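Local coordinates for protein 1A (Cricket paralysis virus, PDB 6C3R) that suppresses antiviral RNA interference in insect cells by inactivating host AGO2 and recruiting a cellular ubiquitin ligase complex that promotes its degradation, at residues A15-N20 against D115-F120; L68-Y73 against L106-R111. All blocks are in the same frame, centred on the assembly; numbering follows the deposited sequence.

Contact 1. Residues A15-N20 against D115-F120; sequences AQFEGN and DHLDWF
The backbone bond from F120 N to H116 O, 3.0 Å long, closes the first turn of helix 117-123, and it is against this turn that F17 comes to rest. No hydrogen bond joins 15-20 to 115-120; the contact illustrates how one aromatic ring can join two helix ends through its rim. The ring of F17 approaches edge first. Its CZ lies 3.6 Å from L117 O, a carbonyl oxygen lying near the ring plane, while CE2 reaches the backbone of F120 and comes within 4.2 Å of F120 CB. The L117 methyl CD2 lies against F17 CE1, at 3.9 Å, and CZ. The two side chains cross at about a right angle, and of the leucine's two branches it is CD2 that touches the ring. With CG opposite its own carbonyl carbon (chi1 -66°), F17 reaches out from the end of helix 2-16 to the far helix. F113, whose ring also meets that of F17, adds a further aromatic neighbour, and the ring of F120 leads away to pack edge-to-face with F28. Behind F17 the chain reverses, N20 N bonding F17 O at 3.2 Å and N20 ND2 bonding E18 O. A helix end is thus turned off by a type I' beta turn, whose first residue rests the edge of its phenyl ring on the first turn of another helix.

Contact 2. Residues L68-Y73 against L106-R111; sequences LTSDVY and LIVSPR
Where strand 104-108 hands over to helix 110-114, S109 occupies the N-cap position, and the last turn of helix 53-70 docks on that joint through a pair of serines. S70 CA and V108 CA are 5.7 Å apart, and D71 CA lies 5.3 Å from S109 CA. The backbone amide of S109 points at S70 OG, with 3.0 Å from S109 N to S70 OG and an angle of 166° at the hydrogen, a nearly straight bond. S109 also donates through its hydroxyl, OG to S70 O at 3.1 Å, coming from above the carbonyl plane, 58° out of it. The two bonds run side by side: S109 donates both across the interface, through its amide N and its hydroxyl, and S70 accepts both, through OG and O. S70 OG is gripped twice, because it also donates to F67 O in its own helix, which probably helps turn its acceptor side to the S109 amide. Its torsion (chi1 88°) sets OG between the backbone N and the carbonyl carbon, from where it meets that amide.

In the fold, this is the exit of a parallel strand pair: V108 still hydrogen-bonds to Y29 and Q31 beside strand 26-30 before the chain turns into the helix. S109 OG, besides serving S70 O, receives a weak bond from F112 N, as expected of a helix-capping serine. The polar pair has an apolar flank, where V108 CG2 packs on S70 CB at 3.6 Å, and the same valine touches F28 and W80. On the more exposed side, D71 folds its carboxylate back alongside S109, OD1 lying 3.3 Å from S109 CB.

Both contacts are largely buried, yet their chemistry differs at the starts of two consecutive helices. Contact 2 lies about 10 Å from the centre of the chain and contact 1 about 14 Å, with 15 Å between their own centres. At the inner one, one serine donates two hydrogen bonds to another where a strand becomes helix 110-114; at the outer one, a phenyl ring packs by its edge on helix 117-123, the next helix in sequence. The end of helix 53-70 and the residue that follows helix 2-16 are thus held by different means. The two sites also meet directly, since F120 CZ packs against V108 CG1 at 4.0 Å.

Contact 1. Residues A15-N20 against D115-F120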
loop_
_atom_site.group_PDB
_atom_site.type_symbol
_atom_site.label_atom_id
_atom_site.label_comp_id
_atom_site.label_asym_id
_atom_site.label_seq_id
_atom_site.Cartn_x
_atom_site.Cartn_y
_atom_site.Cartn_z
ATOM N N ALA A 15 13.076 -26.029 -16.288
ATOM C CA ALA A 15 12.935 -27.457 -16.062
ATOM C C ALA A 15 11.989 -27.759 -14.906
ATOM O O ALA A 15 10.950 -28.382 -15.107
ATOM C CB ALA A 15 14.301 -28.076 -15.802
ATOM N N GLN A 16 12.316 -27.271 -13.711
ATOM C CA GLN A 16 11.634 -27.739 -12.496
ATOM C C GLN A 16 10.666 -26.788 -11.815
ATOM O O GLN A 16 9.975 -27.209 -10.891
ATOM C CB GLN A 16 12.669 -28.172 -11.491
ATOM C CG GLN A 16 13.500 -29.339 -11.965
ATOM C CD GLN A 16 14.513 -29.741 -10.930
ATOM O OE1 GLN A 16 14.525 -29.205 -9.820
ATOM N NE2 GLN A 16 15.384 -30.681 -11.286
ATOM N N PHE A 17 10.612 -25.531 -12.250
ATOM C CA PHE A 17 9.749 -24.526 -11.623
ATOM C C PHE A 17 8.763 -23.947 -12.629
ATOM O O PHE A 17 8.171 -22.879 -12.386
ATOM C CB PHE A 17 10.600 -23.398 -10.995
ATOM C CG PHE A 17 11.449 -23.837 -9.834
ATOM C CD1 PHE A 17 12.682 -24.425 -10.038
ATOM C CD2 PHE A 17 11.025 -23.650 -8.529
ATOM C CE1 PHE A 17 13.482 -24.826 -8.956
ATOM C CE2 PHE A 17 11.817 -24.051 -7.450
ATOM C CZ PHE A 17 13.050 -24.642 -7.662
ATOM N N GLU A 18 8.584 -24.649 -13.750
ATOM C CA GLU A 18 7.587 -24.296 -14.764
ATOM C C GLU A 18 7.732 -22.848 -15.231
ATOM O O GLU A 18 6.732 -22.126 -15.399
ATOM C CB GLU A 18 6.170 -24.537 -14.225
ATOM C CG GLU A 18 5.986 -25.860 -13.485
ATOM C CD GLU A 18 4.536 -26.141 -13.097
ATOM O OE1 GLU A 18 3.673 -25.237 -13.232
ATOM O OE2 GLU A 18 4.256 -27.282 -12.660
ATOM N N GLY A 19 8.987 -22.426 -15.398
ATOM C CA GLY A 19 9.323 -21.113 -15.931
ATOM C C GLY A 19 9.131 -19.902 -15.043
ATOM O O GLY A 19 9.278 -18.783 -15.516
ATOM N N ASN A 20 8.810 -20.079 -13.769
ATOM C CA ASN A 20 8.542 -18.915 -12.916
ATOM C C ASN A 20 8.707 -19.176 -11.425
ATOM O O ASN A 20 8.663 -20.315 -10.964
ATOM C CB ASN A 20 7.134 -18.384 -13.157
ATOM C CG ASN A 20 6.087 -19.186 -12.418
ATOM O OD1 ASN A 20 5.677 -18.815 -11.320
ATOM N ND2 ASN A 20 5.687 -20.311 -12.988
ATOM N N ASP A 115 21.409 -22.782 -3.949
ATOM C CA ASP A 115 21.570 -23.343 -2.593
ATOM C C ASP A 115 20.251 -23.538 -1.841
ATOM O O ASP A 115 20.264 -24.107 -0.759
ATOM C CB ASP A 115 22.533 -22.501 -1.750
ATOM C CG ASP A 115 23.964 -22.540 -2.281
ATOM O OD1 ASP A 115 24.296 -23.488 -3.008
ATOM O OD2 ASP A 115 24.768 -21.629 -1.979
ATOM N N HIS A 116 19.120 -23.083 -2.395
ATOM C CA HIS A 116 17.837 -23.076 -1.678
ATOM C C HIS A 116 16.643 -23.468 -2.565
ATOM O O HIS A 116 15.542 -22.957 -2.395
ATOM C CB HIS A 116 17.600 -21.706 -1.025
ATOM C CG HIS A 116 18.658 -21.307 -0.044
ATOM N ND1 HIS A 116 19.742 -20.525 -0.387
ATOM C CD2 HIS A 116 18.805 -21.590 1.270
ATOM C CE1 HIS A 116 20.502 -20.336 0.674
ATOM N NE2 HIS A 116 19.946 -20.960 1.696
ATOM N N LEU A 117 16.852 -24.440 -3.447
ATOM C CA LEU A 117 15.813 -24.880 -4.385
ATOM C C LEU A 117 14.512 -25.327 -3.711
ATOM O O LEU A 117 13.425 -24.917 -4.091
ATOM C CB LEU A 117 16.353 -26.016 -5.256
ATOM C CG LEU A 117 17.500 -25.627 -6.195
ATOM C CD1 LEU A 117 18.172 -26.877 -6.715
ATOM C CD2 LEU A 117 17.020 -24.765 -7.352
ATOM N N ASP A 118 14.633 -26.168 -2.702
ATOM C CA ASP A 118 13.462 -26.635 -1.976
ATOM C C ASP A 118 12.694 -25.458 -1.405
ATOM O O ASP A 118 11.478 -25.389 -1.555
ATOM C CB ASP A 118 13.847 -27.608 -0.860
ATOM C CG ASP A 118 14.329 -28.952 -1.394
ATOM O OD1 ASP A 118 13.865 -29.375 -2.480
ATOM O OD2 ASP A 118 15.172 -29.600 -0.725
ATOM N N TRP A 119 13.413 -24.517 -0.795
ATOM C CA TRP A 119 12.785 -23.332 -0.206
ATOM C C TRP A 119 12.001 -22.516 -1.244
ATOM O O TRP A 119 10.886 -22.116 -0.975
ATOM C CB TRP A 119 13.827 -22.468 0.510
ATOM C CG TRP A 119 13.228 -21.374 1.322
ATOM C CD1 TRP A 119 12.937 -21.406 2.646
ATOM C CD2 TRP A 119 12.838 -20.072 0.855
ATOM N NE1 TRP A 119 12.383 -20.216 3.037
ATOM C CE2 TRP A 119 12.305 -19.380 1.961
ATOM C CE3 TRP A 119 12.867 -19.434 -0.401
ATOM C CZ2 TRP A 119 11.828 -18.088 1.862
ATOM C CZ3 TRP A 119 12.390 -18.149 -0.502
ATOM C CH2 TRP A 119 11.874 -17.484 0.619
ATOM N N PHE A 120 12.585 -22.276 -2.411
ATOM C CA PHE A 120 11.902 -21.523 -3.481
ATOM C C PHE A 120 10.713 -22.252 -4.096
ATOM O O PHE A 120 9.809 -21.629 -4.634
ATOM C CB PHE A 120 12.878 -21.102 -4.592
ATOM C CG PHE A 120 13.677 -19.907 -4.222
ATOM C CD1 PHE A 120 13.093 -18.653 -4.233
ATOM C CD2 PHE A 120 14.983 -20.035 -3.783
ATOM C CE1 PHE A 120 13.811 -17.543 -3.840
ATOM C CE2 PHE A 120 15.704 -18.933 -3.396
ATOM C CZ PHE A 120 15.120 -17.688 -3.422
#

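Contact 2. Residues L68-Y73 against L106-R111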
loop_
_atom_site.group_PDB
_atom_site.type_symbol
_atom_site.label_atom_id
_atom_site.label_comp_id
_atom_site.label_asym_id
_atom_site.label_seq_id
_atom_site.Cartn_x
_atom_site.Cartn_y
_atom_site.Cartn_z
ATOM N N LEU A 68 21.558 -7.984 -2.208
ATOM C CA LEU A 68 22.960 -7.892 -1.824
ATOM C C LEU A 68 23.329 -8.963 -0.797
ATOM O O LEU A 68 24.389 -9.544 -0.881
ATOM C CB LEU A 68 23.280 -6.524 -1.262
ATOM C CG LEU A 68 23.241 -5.323 -2.198
ATOM C CD1 LEU A 68 23.483 -4.092 -1.350
ATOM C CD2 LEU A 68 24.258 -5.396 -3.302
ATOM N N THR A 69 22.442 -9.239 0.151
ATOM C CA THR A 69 22.698 -10.283 1.142
ATOM C C THR A 69 22.659 -11.685 0.519
ATOM O O THR A 69 23.323 -12.586 1.027
ATOM C CB THR A 69 21.713 -10.236 2.332
ATOM O OG1 THR A 69 20.376 -10.352 1.850
ATOM C CG2 THR A 69 21.870 -8.949 3.136
ATOM N N SER A 70 21.877 -11.861 -0.544
ATOM C CA SER A 70 21.879 -13.098 -1.324
ATOM C C SER A 70 23.136 -13.304 -2.184
ATOM O O SER A 70 23.492 -14.433 -2.504
ATOM C CB SER A 70 20.662 -13.164 -2.237
ATOM O OG SER A 70 20.936 -12.537 -3.460
ATOM N N ASP A 71 23.795 -12.213 -2.557
ATOM C CA ASP A 71 24.935 -12.226 -3.485
ATOM C C ASP A 71 26.295 -12.467 -2.809
ATOM O O ASP A 71 27.344 -12.124 -3.368
ATOM C CB ASP A 71 24.958 -10.878 -4.228
ATOM C CG ASP A 71 25.732 -10.930 -5.526
ATOM O OD1 ASP A 71 25.425 -11.818 -6.359
ATOM O OD2 ASP A 71 26.633 -10.072 -5.728
ATOM N N VAL A 72 26.275 -13.051 -1.610
ATOM C CA VAL A 72 27.477 -13.447 -0.878
ATOM C C VAL A 72 27.262 -14.803 -0.248
ATOM O O VAL A 72 26.119 -15.207 0.015
ATOM C CB VAL A 72 27.847 -12.463 0.249
ATOM C CG1 VAL A 72 28.148 -11.089 -0.325
ATOM C CG2 VAL A 72 26.754 -12.392 1.319
ATOM N N TYR A 73 28.379 -15.475 0.021
ATOM C CA TYR A 73 28.389 -16.787 0.642
ATOM C C TYR A 73 28.100 -16.683 2.131
ATOM O O TYR A 73 28.824 -15.990 2.849
ATOM C CB TYR A 73 29.762 -17.443 0.452
ATOM C CG TYR A 73 29.914 -18.800 1.115
ATOM C CD1 TYR A 73 29.669 -19.984 0.404
ATOM C CD2 TYR A 73 30.312 -18.908 2.459
ATOM C CE1 TYR A 73 29.817 -21.235 1.010
ATOM C CE2 TYR A 73 30.452 -20.148 3.078
ATOM C CZ TYR A 73 30.206 -21.310 2.355
ATOM O OH TYR A 73 30.349 -22.533 2.974
ATOM N N LEU A 106 11.070 -9.226 -6.236
ATOM C CA LEU A 106 12.331 -9.436 -5.535
ATOM C C LEU A 106 13.323 -10.156 -6.400
ATOM O O LEU A 106 12.946 -10.919 -7.274
ATOM C CB LEU A 106 12.130 -10.244 -4.259
ATOM C CG LEU A 106 11.422 -9.460 -3.159
ATOM C CD1 LEU A 106 10.956 -10.402 -2.054
ATOM C CD2 LEU A 106 12.287 -8.362 -2.581
ATOM N N ILE A 107 14.606 -9.927 -6.113
ATOM C CA ILE A 107 15.695 -10.482 -6.907
ATOM C C ILE A 107 16.742 -11.098 -6.009
ATOM O O ILE A 107 17.133 -10.529 -5.000
ATOM C CB ILE A 107 16.366 -9.411 -7.809
ATOM C CG1 ILE A 107 15.297 -8.661 -8.582
ATOM C CG2 ILE A 107 17.385 -10.057 -8.746
ATOM C CD1 ILE A 107 15.823 -7.674 -9.584
ATOM N N VAL A 108 17.252 -12.229 -6.447
ATOM C CA VAL A 108 18.196 -13.022 -5.683
ATOM C C VAL A 108 19.270 -13.474 -6.671
ATOM O O VAL A 108 18.968 -13.669 -7.832
ATOM C CB VAL A 108 17.385 -14.170 -4.992
ATOM C CG1 VAL A 108 17.863 -15.572 -5.341
ATOM C CG2 VAL A 108 17.343 -13.954 -3.493
ATOM N N SER A 109 20.510 -13.651 -6.228
ATOM C CA SER A 109 21.542 -14.194 -7.115
ATOM C C SER A 109 21.287 -15.700 -7.455
ATOM O O SER A 109 20.534 -16.388 -6.742
ATOM C CB SER A 109 22.940 -14.008 -6.512
ATOM O OG SER A 109 23.239 -14.991 -5.534
ATOM N N PRO A 110 21.916 -16.213 -8.541
ATOM C CA PRO A 110 21.816 -17.623 -8.907
ATOM C C PRO A 110 22.427 -18.611 -7.927
ATOM O O PRO A 110 21.918 -19.710 -7.761
ATOM C CB PRO A 110 22.588 -17.684 -10.218
ATOM C CG PRO A 110 22.495 -16.324 -10.779
ATOM C CD PRO A 110 22.621 -15.450 -9.583
ATOM N N ARG A 111 23.525 -18.250 -7.301
ATOM C CA ARG A 111 24.155 -19.140 -6.338
ATOM C C ARG A 111 23.174 -19.369 -5.175
ATOM O O ARG A 111 22.971 -20.493 -4.722
ATOM C CB ARG A 111 25.483 -18.538 -5.881
ATOM C CG ARG A 111 26.318 -19.368 -4.917
ATOM C CD ARG A 111 26.981 -20.609 -5.519
ATOM N NE ARG A 111 26.081 -21.771 -5.391
ATOM C CZ ARG A 111 25.683 -22.610 -6.352
ATOM N NH1 ARG A 111 26.107 -22.520 -7.604
ATOM N NH2 ARG A 111 24.836 -23.581 -6.030
#